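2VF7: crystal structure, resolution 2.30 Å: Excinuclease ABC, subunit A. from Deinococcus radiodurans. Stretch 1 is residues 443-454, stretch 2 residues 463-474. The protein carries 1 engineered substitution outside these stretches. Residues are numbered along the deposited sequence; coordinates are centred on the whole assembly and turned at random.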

# COMPACT_ATOMS: atom_id res chain seq x y z
N VAL A 443 -24.13 -23.11 -15.78
CA VAL A 443 -24.08 -22.03 -14.80
C VAL A 443 -25.01 -20.88 -15.19
O VAL A 443 -25.87 -20.48 -14.40
N ILE A 444 -24.85 -20.37 -16.41
CA ILE A 444 -25.78 -19.39 -16.98
C ILE A 444 -27.25 -19.71 -16.64
O ILE A 444 -27.98 -18.85 -16.18
N ARG A 445 -27.65 -20.96 -16.85
CA ARG A 445 -29.02 -21.44 -16.57
C ARG A 445 -29.46 -21.30 -15.09
O ARG A 445 -30.65 -21.19 -14.80
N ARG A 446 -28.52 -21.31 -14.16
CA ARG A 446 -28.88 -21.31 -12.73
C ARG A 446 -28.76 -19.93 -12.06
O ARG A 446 -29.07 -19.77 -10.87
N ALA A 447 -28.33 -18.95 -12.84
CA ALA A 447 -28.08 -17.61 -12.35
C ALA A 447 -29.37 -16.84 -12.04
O ALA A 447 -30.39 -17.04 -12.70
N ASP A 448 -29.30 -15.96 -11.04
CA ASP A 448 -30.42 -15.12 -10.63
C ASP A 448 -30.72 -14.07 -11.72
O ASP A 448 -31.87 -13.77 -12.01
N TRP A 449 -29.66 -13.55 -12.33
CA TRP A 449 -29.75 -12.47 -13.31
C TRP A 449 -28.63 -12.68 -14.34
O TRP A 449 -27.59 -13.29 -14.05
N LEU A 450 -28.85 -12.18 -15.56
CA LEU A 450 -27.79 -12.24 -16.56
C LEU A 450 -27.68 -11.01 -17.44
O LEU A 450 -28.67 -10.41 -17.80
N VAL A 451 -26.45 -10.64 -17.76
CA VAL A 451 -26.16 -9.53 -18.67
C VAL A 451 -25.49 -10.04 -19.95
O VAL A 451 -24.33 -10.47 -19.92
N ASP A 452 -26.22 -10.00 -21.07
CA ASP A 452 -25.70 -10.47 -22.36
C ASP A 452 -25.20 -9.30 -23.19
O ASP A 452 -25.94 -8.36 -23.49
N VAL A 453 -23.92 -9.38 -23.54
CA VAL A 453 -23.19 -8.27 -24.15
C VAL A 453 -22.91 -8.50 -25.66
O VAL A 453 -22.51 -9.59 -26.08
N GLY A 454 -23.18 -7.45 -26.44
CA GLY A 454 -22.75 -7.28 -27.82
C GLY A 454 -23.42 -8.24 -28.76
O GLY A 454 -23.69 -9.39 -28.38
N GLU A 463 -22.47 -3.74 -26.78
CA GLU A 463 -23.80 -3.30 -26.32
C GLU A 463 -24.56 -4.34 -25.48
O GLU A 463 -24.19 -5.51 -25.44
N ILE A 464 -25.59 -3.88 -24.78
CA ILE A 464 -26.32 -4.74 -23.84
C ILE A 464 -27.50 -5.27 -24.59
O ILE A 464 -28.35 -4.51 -25.03
N LEU A 465 -27.52 -6.58 -24.77
CA LEU A 465 -28.64 -7.21 -25.45
C LEU A 465 -29.78 -7.47 -24.47
O LEU A 465 -30.96 -7.36 -24.82
N TYR A 466 -29.40 -7.79 -23.23
CA TYR A 466 -30.35 -8.17 -22.20
C TYR A 466 -29.77 -7.94 -20.81
O TYR A 466 -28.61 -8.19 -20.57
N SER A 467 -30.59 -7.42 -19.90
CA SER A 467 -30.30 -7.47 -18.47
C SER A 467 -31.58 -7.91 -17.74
O SER A 467 -32.54 -7.16 -17.65
N GLY A 468 -31.60 -9.15 -17.25
CA GLY A 468 -32.74 -9.68 -16.51
C GLY A 468 -32.50 -11.15 -16.17
O GLY A 468 -31.44 -11.69 -16.51
N PRO A 469 -33.47 -11.80 -15.50
CA PRO A 469 -33.42 -13.25 -15.26
C PRO A 469 -33.19 -14.03 -16.56
O PRO A 469 -33.65 -13.59 -17.62
N PRO A 470 -32.49 -15.18 -16.50
CA PRO A 470 -32.22 -15.98 -17.71
C PRO A 470 -33.41 -16.26 -18.63
O PRO A 470 -33.26 -16.18 -19.84
N GLU A 471 -34.58 -16.55 -18.06
CA GLU A 471 -35.74 -16.99 -18.85
C GLU A 471 -36.25 -15.96 -19.87
O GLU A 471 -36.92 -16.33 -20.84
N GLY A 472 -35.94 -14.68 -19.65
CA GLY A 472 -36.38 -13.61 -20.54
C GLY A 472 -35.47 -13.39 -21.74
O GLY A 472 -35.78 -12.58 -22.62
N LEU A 473 -34.34 -14.09 -21.77
CA LEU A 473 -33.43 -14.06 -22.91
C LEU A 473 -34.07 -14.80 -24.10
O LEU A 473 -33.67 -14.65 -25.26
N LYS A 474 -35.09 -15.58 -23.78
CA LYS A 474 -35.84 -16.36 -24.74
C LYS A 474 -36.63 -15.45 -25.70
O LYS A 474 -37.15 -15.92 -26.72

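The frame is an antiparallel pair of strands, 449-453 against 466-468, and five backbone hydrogen bonds tie the strands and the residues beyond the bulge together. Leu450 N donates to Gly468 O (2.8 Å) and Gly468 N returns a bond to Leu450 O (3.2 Å); Asp452 N reaches Tyr466 O at 3.0 Å. A bulge then shifts the register by one, so that Asp452 O accepts from Leu465 N (2.7 Å) and Gly454 N makes a very short bond to Glu463 O (2.4 Å).

The one side-chain hydrogen bond across the contact comes from Trp449. With chi1 t, its CA-to-CB bond points away, yet the indole returns over the partner strand and NE1 donates to Ser467 OG at 2.8 Å, near the ring plane. Ser467, also t, has a further OG partner elsewhere in the structure. The six-membered ring lies on Gly468, whose CA sits 3.4 Å from its centroid, almost on the ring normal, while Trp449 CZ3 meets Pro469 CD at 3.7 Å.

Leu465 (m, t) and Leu473 (t, p) point toward the other stretch. On the face shared by Leu450, Asp452 and Tyr466, Leu450 adopts an off-rotamer chi1 of 100°, and its CD2 lies 3.9 Å from Leu473 CD2 and 4.1 Å from Pro470 CB. Tyr466 (t) sends OH to Pro469 O (2.7 Å) within its own stretch; a CB on Gly468 or Gly472 would clash with that hydroxyl. The Asp452 (t) carboxylate has an apolar neighbour, OD1 lying 3.5 Å from Leu465 CD1, but both oxygens are hydrogen-bonded elsewhere in the structure.

The other face is simpler: Val451 and Val453, both t, both touch the end of Ile464 (m, m), with Ile464 CD1 4.2 Å from Val451 CG1 and 4.1 Å from Val453 CG2. The rule is economical: alternate strand amides pair across the contact, and the carboxylate against a leucine has its hydrogen bonds elsewhere.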

# COMPACT_ATOMS: atom_id res chain seq x y z
CB VAL A 443 -22.65 -21.48 -14.58
CG1 VAL A 443 -22.67 -20.26 -13.61
CG2 VAL A 443 -21.68 -22.58 -14.08
CB ILE A 444 -25.58 -19.25 -18.51
CG1 ILE A 444 -24.15 -18.80 -18.81
CG2 ILE A 444 -26.55 -18.24 -19.09
CD1 ILE A 444 -23.72 -19.01 -20.25
CB ARG A 445 -29.15 -22.89 -17.01
CG ARG A 445 -30.53 -23.32 -17.50
CD ARG A 445 -30.46 -24.72 -18.18
NE ARG A 445 -30.41 -24.65 -19.65
CZ ARG A 445 -29.45 -25.15 -20.42
NH1 ARG A 445 -28.41 -25.80 -19.89
NH2 ARG A 445 -29.53 -25.01 -21.74
CB ARG A 446 -28.06 -22.38 -11.99
CG ARG A 446 -28.48 -23.81 -12.39
CD ARG A 446 -29.60 -24.34 -11.50
NE ARG A 446 -29.12 -24.46 -10.12
CZ ARG A 446 -28.65 -25.58 -9.58
NH1 ARG A 446 -28.63 -26.71 -10.29
NH2 ARG A 446 -28.22 -25.58 -8.33
CB ALA A 447 -27.22 -16.85 -13.36
CB ASP A 448 -30.12 -14.42 -9.30
CG ASP A 448 -30.01 -15.40 -8.11
OD1 ASP A 448 -29.05 -15.29 -7.30
OD2 ASP A 448 -30.88 -16.27 -7.97
CB TRP A 449 -29.56 -11.15 -12.57
CG TRP A 449 -29.81 -9.85 -13.32
CD1 TRP A 449 -28.90 -9.11 -14.00
CD2 TRP A 449 -31.03 -9.09 -13.35
NE1 TRP A 449 -29.47 -7.97 -14.50
CE2 TRP A 449 -30.78 -7.92 -14.10
CE3 TRP A 449 -32.32 -9.29 -12.83
CZ2 TRP A 449 -31.76 -6.97 -14.36
CZ3 TRP A 449 -33.30 -8.34 -13.09
CH2 TRP A 449 -33.01 -7.20 -13.85
CB LEU A 450 -27.87 -13.55 -17.36
CG LEU A 450 -28.49 -13.66 -18.74
CD1 LEU A 450 -27.58 -13.03 -19.80
CD2 LEU A 450 -28.71 -15.13 -19.02
CB VAL A 451 -25.24 -8.49 -18.00
CG1 VAL A 451 -25.18 -7.22 -18.83
CG2 VAL A 451 -25.68 -8.19 -16.55
CB ASP A 452 -26.74 -11.29 -23.15
CG ASP A 452 -26.10 -12.22 -24.19
OD1 ASP A 452 -26.49 -12.16 -25.38
OD2 ASP A 452 -25.21 -13.03 -23.81
CB VAL A 453 -21.85 -8.00 -23.38
CG1 VAL A 453 -21.03 -6.96 -24.07
CG2 VAL A 453 -22.12 -7.54 -21.95
CB GLU A 463 -24.66 -2.78 -27.47
CG GLU A 463 -24.46 -3.48 -28.77
CD GLU A 463 -24.71 -2.57 -29.96
OE1 GLU A 463 -25.15 -1.42 -29.77
OE2 GLU A 463 -24.45 -3.01 -31.10
CB ILE A 464 -26.78 -3.95 -22.56
CG1 ILE A 464 -25.60 -3.27 -21.83
CG2 ILE A 464 -27.58 -4.85 -21.60
CD1 ILE A 464 -24.42 -4.17 -21.56
CB LEU A 465 -28.20 -8.52 -26.11
CG LEU A 465 -26.93 -8.45 -26.96
CD1 LEU A 465 -26.81 -9.70 -27.79
CD2 LEU A 465 -26.88 -7.20 -27.84
CB TYR A 466 -30.75 -9.64 -22.39
CG TYR A 466 -31.81 -10.14 -21.42
CD1 TYR A 466 -33.10 -9.65 -21.48
CD2 TYR A 466 -31.50 -11.11 -20.44
CE1 TYR A 466 -34.06 -10.08 -20.61
CE2 TYR A 466 -32.45 -11.54 -19.56
CZ TYR A 466 -33.75 -11.02 -19.65
OH TYR A 466 -34.75 -11.42 -18.79
CB SER A 467 -29.81 -6.10 -17.97
OG SER A 467 -29.39 -6.14 -16.61
CB PRO A 469 -34.82 -13.57 -14.72
CG PRO A 469 -35.29 -12.29 -14.11
CD PRO A 469 -34.68 -11.19 -14.93
CB PRO A 470 -31.66 -17.28 -17.14
CG PRO A 470 -30.93 -16.82 -15.91
CD PRO A 470 -31.86 -15.78 -15.31
CB GLU A 471 -36.88 -17.44 -17.93
CG GLU A 471 -36.64 -18.79 -17.24
CD GLU A 471 -36.92 -19.99 -18.14
OE1 GLU A 471 -38.10 -20.19 -18.54
OE2 GLU A 471 -35.96 -20.74 -18.45
CB LEU A 473 -32.10 -14.70 -22.50
CG LEU A 473 -30.83 -14.57 -23.35
CD1 LEU A 473 -30.38 -13.13 -23.50
CD2 LEU A 473 -29.73 -15.40 -22.75
CB LYS A 474 -36.76 -17.31 -23.95
CG LYS A 474 -37.73 -18.16 -24.74
CD LYS A 474 -38.09 -19.45 -23.97
CE LYS A 474 -38.26 -19.25 -22.46
NZ LYS A 474 -38.24 -20.56 -21.75